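Local coordinates for Dps family protein (PDB 2D5K) that probably stores iron within a twelve-subunit, ferritin-like shell of four-helix bundles, binds metal and compacts the bacterial nucleoid, at residues 12-17 with 107-112; 18-23 with 75-80; 23-28 with 96-101; 53-58 with 133-138. All blocks are in the same frame, centred on the assembly; numbering follows the deposited sequence.

Contact 1 (12-17 with 107-112); sequences LNQQVA and SKQLEN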
# COMPACT_ATOMS: atom_id res chain seq x y z
N LEU B 12 32.34 10.29 -16.22
CA LEU B 12 31.15 10.44 -15.40
C LEU B 12 30.50 11.81 -15.65
O LEU B 12 29.28 11.90 -15.82
CB LEU B 12 31.49 10.28 -13.91
CG LEU B 12 31.79 8.84 -13.46
CD1 LEU B 12 32.50 8.85 -12.10
CD2 LEU B 12 30.49 8.05 -13.37
N ASN B 13 31.32 12.86 -15.67
CA ASN B 13 30.78 14.20 -15.90
C ASN B 13 30.21 14.34 -17.31
O ASN B 13 29.25 15.09 -17.52
CB ASN B 13 31.85 15.27 -15.66
CG ASN B 13 31.83 15.78 -14.23
OD1 ASN B 13 30.77 15.91 -13.62
ND2 ASN B 13 33.01 16.09 -13.70
N GLN B 14 30.80 13.64 -18.27
CA GLN B 14 30.30 13.69 -19.64
C GLN B 14 28.84 13.25 -19.64
O GLN B 14 28.01 13.84 -20.33
CB GLN B 14 31.13 12.78 -20.55
CG GLN B 14 30.57 12.62 -21.96
CD GLN B 14 30.63 13.90 -22.78
OE1 GLN B 14 31.71 14.44 -23.05
NE2 GLN B 14 29.47 14.40 -23.19
N GLN B 15 28.53 12.21 -18.86
CA GLN B 15 27.16 11.72 -18.79
C GLN B 15 26.28 12.64 -17.95
O GLN B 15 25.10 12.81 -18.25
CB GLN B 15 27.12 10.30 -18.23
CG GLN B 15 27.80 9.26 -19.12
CD GLN B 15 27.36 9.36 -20.58
OE1 GLN B 15 26.18 9.49 -20.87
NE2 GLN B 15 28.33 9.29 -21.49
N VAL B 16 26.83 13.23 -16.89
CA VAL B 16 26.02 14.14 -16.08
C VAL B 16 25.57 15.27 -17.00
O VAL B 16 24.42 15.71 -16.95
CB VAL B 16 26.83 14.74 -14.89
CG1 VAL B 16 25.98 15.78 -14.16
CG2 VAL B 16 27.24 13.64 -13.93
N ALA B 17 26.49 15.73 -17.84
CA ALA B 17 26.21 16.80 -18.80
C ALA B 17 25.17 16.35 -19.82
O ALA B 17 24.17 17.04 -20.05
CB ALA B 17 27.49 17.22 -19.50
N SER B 107 25.19 5.45 -26.09
CA SER B 107 25.59 4.06 -25.89
C SER B 107 27.03 3.84 -26.35
O SER B 107 27.78 3.10 -25.73
CB SER B 107 24.65 3.12 -26.65
OG SER B 107 25.00 1.77 -26.39
N LYS B 108 27.41 4.50 -27.45
CA LYS B 108 28.77 4.37 -27.96
C LYS B 108 29.76 4.99 -26.97
O LYS B 108 30.83 4.44 -26.73
CB LYS B 108 28.89 5.05 -29.33
CG LYS B 108 30.27 4.95 -29.95
CD LYS B 108 30.30 5.53 -31.36
CE LYS B 108 31.71 5.44 -31.95
NZ LYS B 108 31.76 6.04 -33.32
N GLN B 109 29.40 6.14 -26.41
CA GLN B 109 30.26 6.80 -25.43
C GLN B 109 30.40 5.91 -24.21
O GLN B 109 31.48 5.80 -23.62
CB GLN B 109 29.66 8.13 -24.95
CG GLN B 109 29.79 9.30 -25.88
CD GLN B 109 29.55 10.61 -25.15
OE1 GLN B 109 28.63 10.70 -24.33
NE2 GLN B 109 30.36 11.62 -25.44
N LEU B 110 29.30 5.28 -23.81
CA LEU B 110 29.32 4.42 -22.64
C LEU B 110 30.20 3.19 -22.83
O LEU B 110 30.81 2.71 -21.88
CB LEU B 110 27.89 4.00 -22.26
CG LEU B 110 27.02 5.12 -21.68
CD1 LEU B 110 25.58 4.64 -21.56
CD2 LEU B 110 27.56 5.54 -20.32
N GLU B 111 30.26 2.67 -24.06
CA GLU B 111 31.10 1.50 -24.33
C GLU B 111 32.54 1.87 -23.99
O GLU B 111 33.25 1.11 -23.34
CB GLU B 111 30.98 1.10 -25.81
CG GLU B 111 31.76 -0.16 -26.20
CD GLU B 111 31.20 -1.45 -25.61
OE1 GLU B 111 30.13 -1.42 -24.95
OE2 GLU B 111 31.83 -2.52 -25.82
N ASN B 112 32.95 3.06 -24.41
CA ASN B 112 34.30 3.55 -24.14
C ASN B 112 34.49 3.85 -22.65
O ASN B 112 35.52 3.53 -22.07
CB ASN B 112 34.58 4.80 -24.97
CG ASN B 112 35.99 5.33 -24.78
OD1 ASN B 112 36.97 4.60 -24.95
ND2 ASN B 112 36.11 6.60 -24.41
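Gln109 OE1 takes hydrogen bonds from two amides of helix 5-32, one from Gln15 NE2 at 3.2 Å and a stronger one from Asn18 ND2. The bond from Gln15 is plainly bent, with 138° at the hydrogen, and its donor stands above the Gln109 carbonyl plane instead of lying on a lone pair. The two helices run nearly antiparallel in the ferritin-like bundle, with axes 11.0 Å apart, a gap that long side chains such as glutamine can span. Gln109 meets it by staying extended beyond CG (chi2 -163°), whereas Gln15 folds at the same torsion (-48°) and runs alongside it the other way. On the inner side of this polar pair the Leu110 methyl CD2 rests on the amide carbon CD of Gln15 at 3.8 Å and on the methylene CG beside it; Leu110 also packs on Phe129 and Met132 of helix 123-147. Gln14 lies nearly perpendicular to Gln109, with its CD 3.5 Å from Gln109 NE2 in simple packing. Its own amide nitrogen is spent on Gln80 O and Asn18 OD1. Because every amide carries both a donor and an acceptor, glutamine and asparagine can satisfy one another here, with Asn18 ND2 also serving Gln15 OE1. The result is an uncharged, orientation-dependent network that probably fixes how the bonded amides of Gln15, Asn18 and Gln109 are turned, without bringing charge between the helices.

Contact 2 (18-23 with 75-80); sequences NWTVAY and TECLEQ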
# COMPACT_ATOMS: atom_id res chain seq x y z
N ASN B 18 25.39 15.19 -20.45
CA ASN B 18 24.46 14.66 -21.44
C ASN B 18 23.04 14.56 -20.92
O ASN B 18 22.09 15.01 -21.56
CB ASN B 18 24.85 13.24 -21.89
CG ASN B 18 26.12 13.20 -22.70
OD1 ASN B 18 26.53 14.19 -23.31
ND2 ASN B 18 26.75 12.02 -22.74
N TRP B 19 22.89 13.95 -19.74
CA TRP B 19 21.56 13.75 -19.19
C TRP B 19 20.91 14.98 -18.59
O TRP B 19 19.69 15.04 -18.47
CB TRP B 19 21.60 12.58 -18.20
CG TRP B 19 21.89 11.30 -18.94
CD1 TRP B 19 23.11 10.71 -19.13
CD2 TRP B 19 20.95 10.51 -19.69
NE1 TRP B 19 22.99 9.61 -19.96
CE2 TRP B 19 21.67 9.47 -20.31
CE3 TRP B 19 19.56 10.60 -19.89
CZ2 TRP B 19 21.05 8.51 -21.12
CZ3 TRP B 19 18.95 9.65 -20.70
CH2 TRP B 19 19.70 8.62 -21.30
N THR B 20 21.71 15.98 -18.23
CA THR B 20 21.14 17.21 -17.71
C THR B 20 20.51 17.91 -18.91
O THR B 20 19.40 18.43 -18.83
CB THR B 20 22.21 18.10 -17.06
OG1 THR B 20 22.72 17.46 -15.89
CG2 THR B 20 21.61 19.45 -16.67
N VAL B 21 21.21 17.91 -20.04
CA VAL B 21 20.68 18.53 -21.25
C VAL B 21 19.47 17.73 -21.73
O VAL B 21 18.45 18.31 -22.10
CB VAL B 21 21.74 18.59 -22.37
CG1 VAL B 21 21.12 19.18 -23.63
CG2 VAL B 21 22.92 19.44 -21.93
N ALA B 22 19.59 16.41 -21.73
CA ALA B 22 18.50 15.54 -22.17
C ALA B 22 17.27 15.73 -21.29
O ALA B 22 16.14 15.66 -21.78
CB ALA B 22 18.94 14.08 -22.13
N TYR B 23 17.49 15.97 -20.01
CA TYR B 23 16.39 16.17 -19.06
C TYR B 23 15.45 17.27 -19.56
O TYR B 23 14.23 17.10 -19.57
CB TYR B 23 16.95 16.55 -17.69
CG TYR B 23 15.90 16.81 -16.64
CD1 TYR B 23 15.22 15.75 -16.03
CD2 TYR B 23 15.58 18.10 -16.26
CE1 TYR B 23 14.24 15.98 -15.06
CE2 TYR B 23 14.60 18.35 -15.30
CZ TYR B 23 13.94 17.29 -14.70
OH TYR B 23 12.98 17.54 -13.75
N THR B 75 25.40 25.82 -17.60
CA THR B 75 26.35 26.35 -18.56
C THR B 75 27.44 25.32 -18.86
O THR B 75 27.79 25.09 -20.01
CB THR B 75 27.02 27.64 -18.03
OG1 THR B 75 26.01 28.59 -17.67
CG2 THR B 75 27.92 28.25 -19.09
N GLU B 76 27.95 24.69 -17.80
CA GLU B 76 28.99 23.67 -17.97
C GLU B 76 28.43 22.45 -18.69
O GLU B 76 29.09 21.87 -19.56
CB GLU B 76 29.55 23.27 -16.60
CG GLU B 76 30.40 24.35 -15.93
CD GLU B 76 30.74 24.03 -14.49
OE1 GLU B 76 29.81 23.99 -13.65
OE2 GLU B 76 31.93 23.82 -14.18
N CYS B 77 27.21 22.05 -18.34
CA CYS B 77 26.58 20.90 -18.98
C CYS B 77 26.44 21.11 -20.49
O CYS B 77 26.74 20.22 -21.28
CB CYS B 77 25.22 20.62 -18.35
SG CYS B 77 25.29 19.92 -16.67
N LEU B 78 25.98 22.30 -20.89
CA LEU B 78 25.81 22.61 -22.30
C LEU B 78 27.14 22.54 -23.05
O LEU B 78 27.17 22.24 -24.24
CB LEU B 78 25.19 24.00 -22.48
CG LEU B 78 23.72 24.16 -22.09
CD1 LEU B 78 23.34 25.64 -22.05
CD2 LEU B 78 22.85 23.42 -23.10
N GLU B 79 28.23 22.82 -22.34
CA GLU B 79 29.55 22.80 -22.96
C GLU B 79 30.06 21.39 -23.24
O GLU B 79 30.64 21.13 -24.29
CB GLU B 79 30.56 23.52 -22.06
CG GLU B 79 30.14 24.91 -21.62
CD GLU B 79 31.20 25.62 -20.79
OE1 GLU B 79 31.76 24.99 -19.87
OE2 GLU B 79 31.46 26.81 -21.06
N GLN B 80 29.84 20.47 -22.31
CA GLN B 80 30.32 19.10 -22.46
C GLN B 80 29.39 18.13 -23.18
O GLN B 80 29.84 17.22 -23.87
CB GLN B 80 30.66 18.52 -21.08
CG GLN B 80 31.50 19.42 -20.20
CD GLN B 80 31.81 18.79 -18.85
OE1 GLN B 80 32.29 19.46 -17.93
NE2 GLN B 80 31.54 17.50 -18.73
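Thr20 lies under the sulfur of Cys77, with SG 3.6 Å from Thr20 CB and 3.7 Å from its methyl CG2. The hydroxyl of Thr20 is as near, but its bond goes elsewhere: OG1, anti to the carbonyl carbon (chi1 -67°), turns back along its own helix to Val16 O, so the threonine presents a largely apolar surface to the sulfur. Val21, one residue on, sends CG2 against Leu78 CD2 at 4.1 Å, the two side chains set nearly square to each other. The same methyl lies over the helix backbone, 4.0 Å from Cys77 O. Small and beta-branched residues suit this place, since the axes come within 8.6 Å and cross at 106°, leaving little depth for a longer side chain at the point of crossing. The short helix 74-80, held in the long connection between the second and third bundle helices as in other Dps proteins, thus lies across helix 5-32 instead of joining the bundle. Beneath it Thr20 also touches Val56 of helix 38-65, while Trp19 turns inward to helices 38-65 and 123-147. Leu78 also packs against Thr75 of a neighbouring subunit, bringing the short helix into a subunit interface.

Contact 3 (23-28 with 96-101); sequences YTKLHN and VEELSQ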
# COMPACT_ATOMS: atom_id res chain seq x y z
N TYR B 23 17.49 15.97 -20.01
CA TYR B 23 16.39 16.17 -19.06
C TYR B 23 15.45 17.27 -19.56
O TYR B 23 14.23 17.10 -19.57
CB TYR B 23 16.95 16.55 -17.69
CG TYR B 23 15.90 16.81 -16.64
CD1 TYR B 23 15.22 15.75 -16.03
CD2 TYR B 23 15.58 18.10 -16.26
CE1 TYR B 23 14.24 15.98 -15.06
CE2 TYR B 23 14.60 18.35 -15.30
CZ TYR B 23 13.94 17.29 -14.70
OH TYR B 23 12.98 17.54 -13.75
N THR B 24 16.03 18.38 -19.98
CA THR B 24 15.23 19.50 -20.48
C THR B 24 14.72 19.25 -21.89
O THR B 24 13.60 19.63 -22.23
CB THR B 24 16.04 20.82 -20.40
OG1 THR B 24 16.16 21.21 -19.03
CG2 THR B 24 15.34 21.94 -21.17
N LYS B 25 15.52 18.59 -22.73
CA LYS B 25 15.05 18.31 -24.08
C LYS B 25 13.84 17.39 -24.01
O LYS B 25 12.92 17.51 -24.82
CB LYS B 25 16.15 17.67 -24.94
CG LYS B 25 15.65 17.34 -26.35
CD LYS B 25 16.74 17.39 -27.41
CE LYS B 25 17.67 16.20 -27.34
NZ LYS B 25 18.59 16.19 -28.52
N LEU B 26 13.84 16.47 -23.05
CA LEU B 26 12.73 15.55 -22.89
C LEU B 26 11.49 16.28 -22.39
O LEU B 26 10.37 15.87 -22.68
CB LEU B 26 13.10 14.40 -21.95
CG LEU B 26 14.02 13.35 -22.57
CD1 LEU B 26 14.66 12.50 -21.48
CD2 LEU B 26 13.22 12.48 -23.54
N HIS B 27 11.67 17.36 -21.64
CA HIS B 27 10.53 18.15 -21.18
C HIS B 27 9.95 18.85 -22.40
O HIS B 27 8.74 18.91 -22.58
CB HIS B 27 10.95 19.21 -20.15
CG HIS B 27 10.91 18.72 -18.74
ND1 HIS B 27 11.86 17.87 -18.22
CD2 HIS B 27 10.02 18.95 -17.75
CE1 HIS B 27 11.55 17.59 -16.96
NE2 HIS B 27 10.44 18.23 -16.65
N ASN B 28 10.84 19.36 -23.25
CA ASN B 28 10.44 20.05 -24.47
C ASN B 28 9.58 19.11 -25.32
O ASN B 28 8.49 19.48 -25.76
CB ASN B 28 11.69 20.49 -25.24
CG ASN B 28 11.36 21.20 -26.54
OD1 ASN B 28 10.73 20.63 -27.43
ND2 ASN B 28 11.79 22.46 -26.65
N VAL B 96 11.30 11.33 -31.84
CA VAL B 96 11.74 9.97 -31.54
C VAL B 96 13.01 9.66 -32.33
O VAL B 96 13.92 9.00 -31.82
CB VAL B 96 10.64 8.94 -31.85
CG1 VAL B 96 11.15 7.53 -31.58
CG2 VAL B 96 9.42 9.23 -30.99
N GLU B 97 13.09 10.14 -33.57
CA GLU B 97 14.28 9.92 -34.38
C GLU B 97 15.50 10.55 -33.71
O GLU B 97 16.56 9.93 -33.62
CB GLU B 97 14.11 10.51 -35.78
CG GLU B 97 13.05 9.84 -36.63
CD GLU B 97 12.97 10.42 -38.03
OE1 GLU B 97 12.94 11.66 -38.16
OE2 GLU B 97 12.92 9.64 -39.00
N GLU B 98 15.36 11.78 -33.23
CA GLU B 98 16.48 12.45 -32.59
C GLU B 98 16.88 11.77 -31.28
O GLU B 98 18.06 11.63 -30.99
CB GLU B 98 16.19 13.93 -32.32
CG GLU B 98 17.41 14.65 -31.75
CD GLU B 98 17.36 16.15 -31.92
OE1 GLU B 98 17.20 16.61 -33.07
OE2 GLU B 98 17.48 16.86 -30.91
N LEU B 99 15.90 11.36 -30.49
CA LEU B 99 16.22 10.68 -29.24
C LEU B 99 16.96 9.39 -29.56
O LEU B 99 17.90 9.01 -28.87
CB LEU B 99 14.96 10.38 -28.44
CG LEU B 99 14.27 11.59 -27.80
CD1 LEU B 99 13.01 11.13 -27.08
CD2 LEU B 99 15.23 12.28 -26.83
N SER B 100 16.53 8.70 -30.62
CA SER B 100 17.20 7.46 -30.99
C SER B 100 18.65 7.74 -31.33
O SER B 100 19.55 7.01 -30.90
CB SER B 100 16.50 6.79 -32.18
OG SER B 100 17.18 5.60 -32.53
N GLN B 101 18.90 8.80 -32.11
CA GLN B 101 20.27 9.14 -32.47
C GLN B 101 21.05 9.50 -31.21
O GLN B 101 22.22 9.14 -31.08
CB GLN B 101 20.31 10.30 -33.46
CG GLN B 101 21.72 10.58 -33.99
CD GLN B 101 22.32 9.40 -34.74
OE1 GLN B 101 21.76 8.95 -35.74
NE2 GLN B 101 23.45 8.90 -34.26
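Two helices of the ferritin-like four-helix bundle, 5-32 and 92-120, meet here through a leucine pair inside and an ion pair beside it. Leu26 CD2 fits against both methyls of Leu99, 3.8 Å from CD1 and 3.9 Å from CD2. Each leucine also reaches helix 38-65, Leu26 at Leu48 and Tyr49, Leu99 at Phe45, so the pair belongs to the hydrophobic interior. Lys25 points across the gap next to it, bent at chi3 (74°) so that NZ reaches Glu98 OE2 at 2.7 Å. The ammonium group arrives on the anti side of that oxygen, not far from the carboxylate plane. It has further partners in Asp102, a second salt bridge, and Lys84 O, while the other carboxylate oxygen of Glu98 is bonded to Tyr90 OH. On another face of helix 5-32, His27 ND1 donates to Tyr23 O at 2.8 Å and an almost straight 171°; His27 N reaches the same oxygen from the opposite face of its carbonyl plane. The bond helps to hold the imidazole with CE1 3.3 Å above the Tyr23 ring plane near its rim, the two rings steeply inclined, and Tyr49 stacks on the histidine. A buried lysine surrounded by two carboxylates and a carbonyl probably keeps its positive charge, and the ion pair ties the helices together where leucines alone would give no directional bond.

Contact 4 (53-58 with 133-138); sequences SQYVDE and QTSVDK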
# COMPACT_ATOMS: atom_id res chain seq x y z
N SER B 53 16.89 12.09 -14.61
CA SER B 53 17.21 12.74 -13.34
C SER B 53 17.87 11.76 -12.38
O SER B 53 18.77 12.13 -11.63
CB SER B 53 15.94 13.33 -12.70
OG SER B 53 15.01 12.31 -12.36
N GLN B 54 17.44 10.50 -12.42
CA GLN B 54 18.03 9.48 -11.55
C GLN B 54 19.49 9.26 -11.92
O GLN B 54 20.34 9.09 -11.04
CB GLN B 54 17.26 8.16 -11.68
CG GLN B 54 15.81 8.24 -11.25
CD GLN B 54 15.13 6.88 -11.27
OE1 GLN B 54 15.05 6.22 -12.31
NE2 GLN B 54 14.62 6.46 -10.11
N TYR B 55 19.79 9.25 -13.23
CA TYR B 55 21.17 9.06 -13.69
C TYR B 55 22.05 10.21 -13.26
O TYR B 55 23.17 10.00 -12.77
CB TYR B 55 21.24 8.97 -15.22
CG TYR B 55 20.67 7.71 -15.81
CD1 TYR B 55 20.87 6.47 -15.20
CD2 TYR B 55 19.96 7.75 -17.02
CE1 TYR B 55 20.38 5.31 -15.77
CE2 TYR B 55 19.46 6.59 -17.59
CZ TYR B 55 19.68 5.37 -16.96
OH TYR B 55 19.18 4.22 -17.52
N VAL B 56 21.56 11.42 -13.46
CA VAL B 56 22.31 12.61 -13.10
C VAL B 56 22.74 12.58 -11.63
O VAL B 56 23.89 12.87 -11.31
CB VAL B 56 21.48 13.89 -13.37
CG1 VAL B 56 22.18 15.11 -12.77
CG2 VAL B 56 21.32 14.08 -14.87
N ASP B 57 21.82 12.21 -10.76
CA ASP B 57 22.12 12.16 -9.33
C ASP B 57 23.06 11.00 -8.99
O ASP B 57 24.01 11.18 -8.22
CB ASP B 57 20.83 12.03 -8.52
CG ASP B 57 21.04 12.32 -7.05
OD1 ASP B 57 21.57 13.40 -6.72
OD2 ASP B 57 20.66 11.47 -6.22
N GLU B 58 22.80 9.83 -9.57
CA GLU B 58 23.64 8.66 -9.30
C GLU B 58 25.09 8.90 -9.70
O GLU B 58 26.01 8.69 -8.91
CB GLU B 58 23.12 7.44 -10.06
CG GLU B 58 24.03 6.21 -9.91
CD GLU B 58 23.68 5.08 -10.85
OE1 GLU B 58 23.50 5.34 -12.06
OE2 GLU B 58 23.59 3.92 -10.38
N GLN B 133 23.87 1.92 -19.80
CA GLN B 133 23.88 1.42 -21.18
C GLN B 133 22.76 0.40 -21.39
O GLN B 133 22.16 0.34 -22.46
CB GLN B 133 25.23 0.79 -21.51
CG GLN B 133 25.40 0.43 -22.99
CD GLN B 133 26.75 -0.18 -23.28
OE1 GLN B 133 27.22 -1.05 -22.54
NE2 GLN B 133 27.39 0.26 -24.36
N THR B 134 22.48 -0.39 -20.36
CA THR B 134 21.42 -1.39 -20.43
C THR B 134 20.08 -0.71 -20.77
O THR B 134 19.38 -1.12 -21.70
CB THR B 134 21.24 -2.13 -19.08
OG1 THR B 134 22.45 -2.84 -18.75
CG2 THR B 134 20.08 -3.13 -19.17
N SER B 135 19.74 0.32 -20.01
CA SER B 135 18.49 1.03 -20.22
C SER B 135 18.49 1.82 -21.53
O SER B 135 17.49 1.85 -22.25
CB SER B 135 18.21 1.98 -19.05
OG SER B 135 17.02 2.72 -19.28
N VAL B 136 19.61 2.47 -21.83
CA VAL B 136 19.72 3.24 -23.06
C VAL B 136 19.47 2.35 -24.28
O VAL B 136 18.69 2.71 -25.18
CB VAL B 136 21.12 3.90 -23.17
CG1 VAL B 136 21.37 4.41 -24.59
CG2 VAL B 136 21.22 5.06 -22.17
N ASP B 137 20.11 1.19 -24.32
CA ASP B 137 19.94 0.28 -25.44
C ASP B 137 18.52 -0.26 -25.54
O ASP B 137 17.98 -0.42 -26.64
CB ASP B 137 20.92 -0.90 -25.33
CG ASP B 137 22.36 -0.49 -25.60
OD1 ASP B 137 22.58 0.64 -26.09
OD2 ASP B 137 23.27 -1.31 -25.34
N LYS B 138 17.92 -0.54 -24.39
CA LYS B 138 16.55 -1.06 -24.36
C LYS B 138 15.60 -0.01 -24.93
O LYS B 138 14.77 -0.32 -25.79
CB LYS B 138 16.17 -1.40 -22.92
CG LYS B 138 14.81 -2.05 -22.76
CD LYS B 138 14.59 -2.45 -21.31
CE LYS B 138 13.27 -3.18 -21.12
NZ LYS B 138 13.04 -3.54 -19.68
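Tyr55 meets Ser135 through the hydroxyl end of its ring, a small packing contact. The helices stand well apart, their nearest CA atoms, those of Tyr55 and Ser135, being 10.7 Å from each other, and the phenol ring reaches over much of that distance. With CG anti to the carbonyl carbon (chi1 -71°), Tyr55 brings its hydroxyl end up to Ser135, whose CB lies at the edge of the ring and near its plane. A small serine suits a place met end-on by an aromatic ring. The modelled approach of the hydroxyl to CB is tighter than is likely, so its exact value is doubtful. Behind the hydroxyl, Tyr55 meets Trp19 of helix 5-32 edge-to-face and touches Met132, which places it in the bundle interior. The polar side is less direct. Tyr55 OH and Ser135 OG are 3.2 Å apart, yet the angles are poor for a hydrogen bond, and Ser135 OG is instead bonded to Glu51 OE2. Further round helix 123-147, Asp137 pairs with Arg62 of a neighbouring subunit. The chemistry implies a slight, mostly non-directional link between helices 38-65 and 123-147, the serine hydroxyl being held by the carboxylate of Glu51, one turn before Tyr55.

Overall arrangement
All four contacts belong to one helical bundle, but they differ in depth and chemistry. Contacts 1 and 3 join the same two helices, 5-32 and 92-120, at centres about 16 Å apart: the first through neutral amides, the second through leucines and a charged pair. Contacts 2 and 3 are buried, contacts 1 and 4 partly so; contact 2 lies across helix 5-32 from outside the bundle and is almost wholly apolar, and Asn18 ties it to contact 1. Contact 4 belongs to the other pair of helices, 38-65 and 123-147. Trp19 of 18-23 packs against Val56 and Val136 of contact 4. Contacts 2, 3 and 4 each reach the same neighbouring subunit.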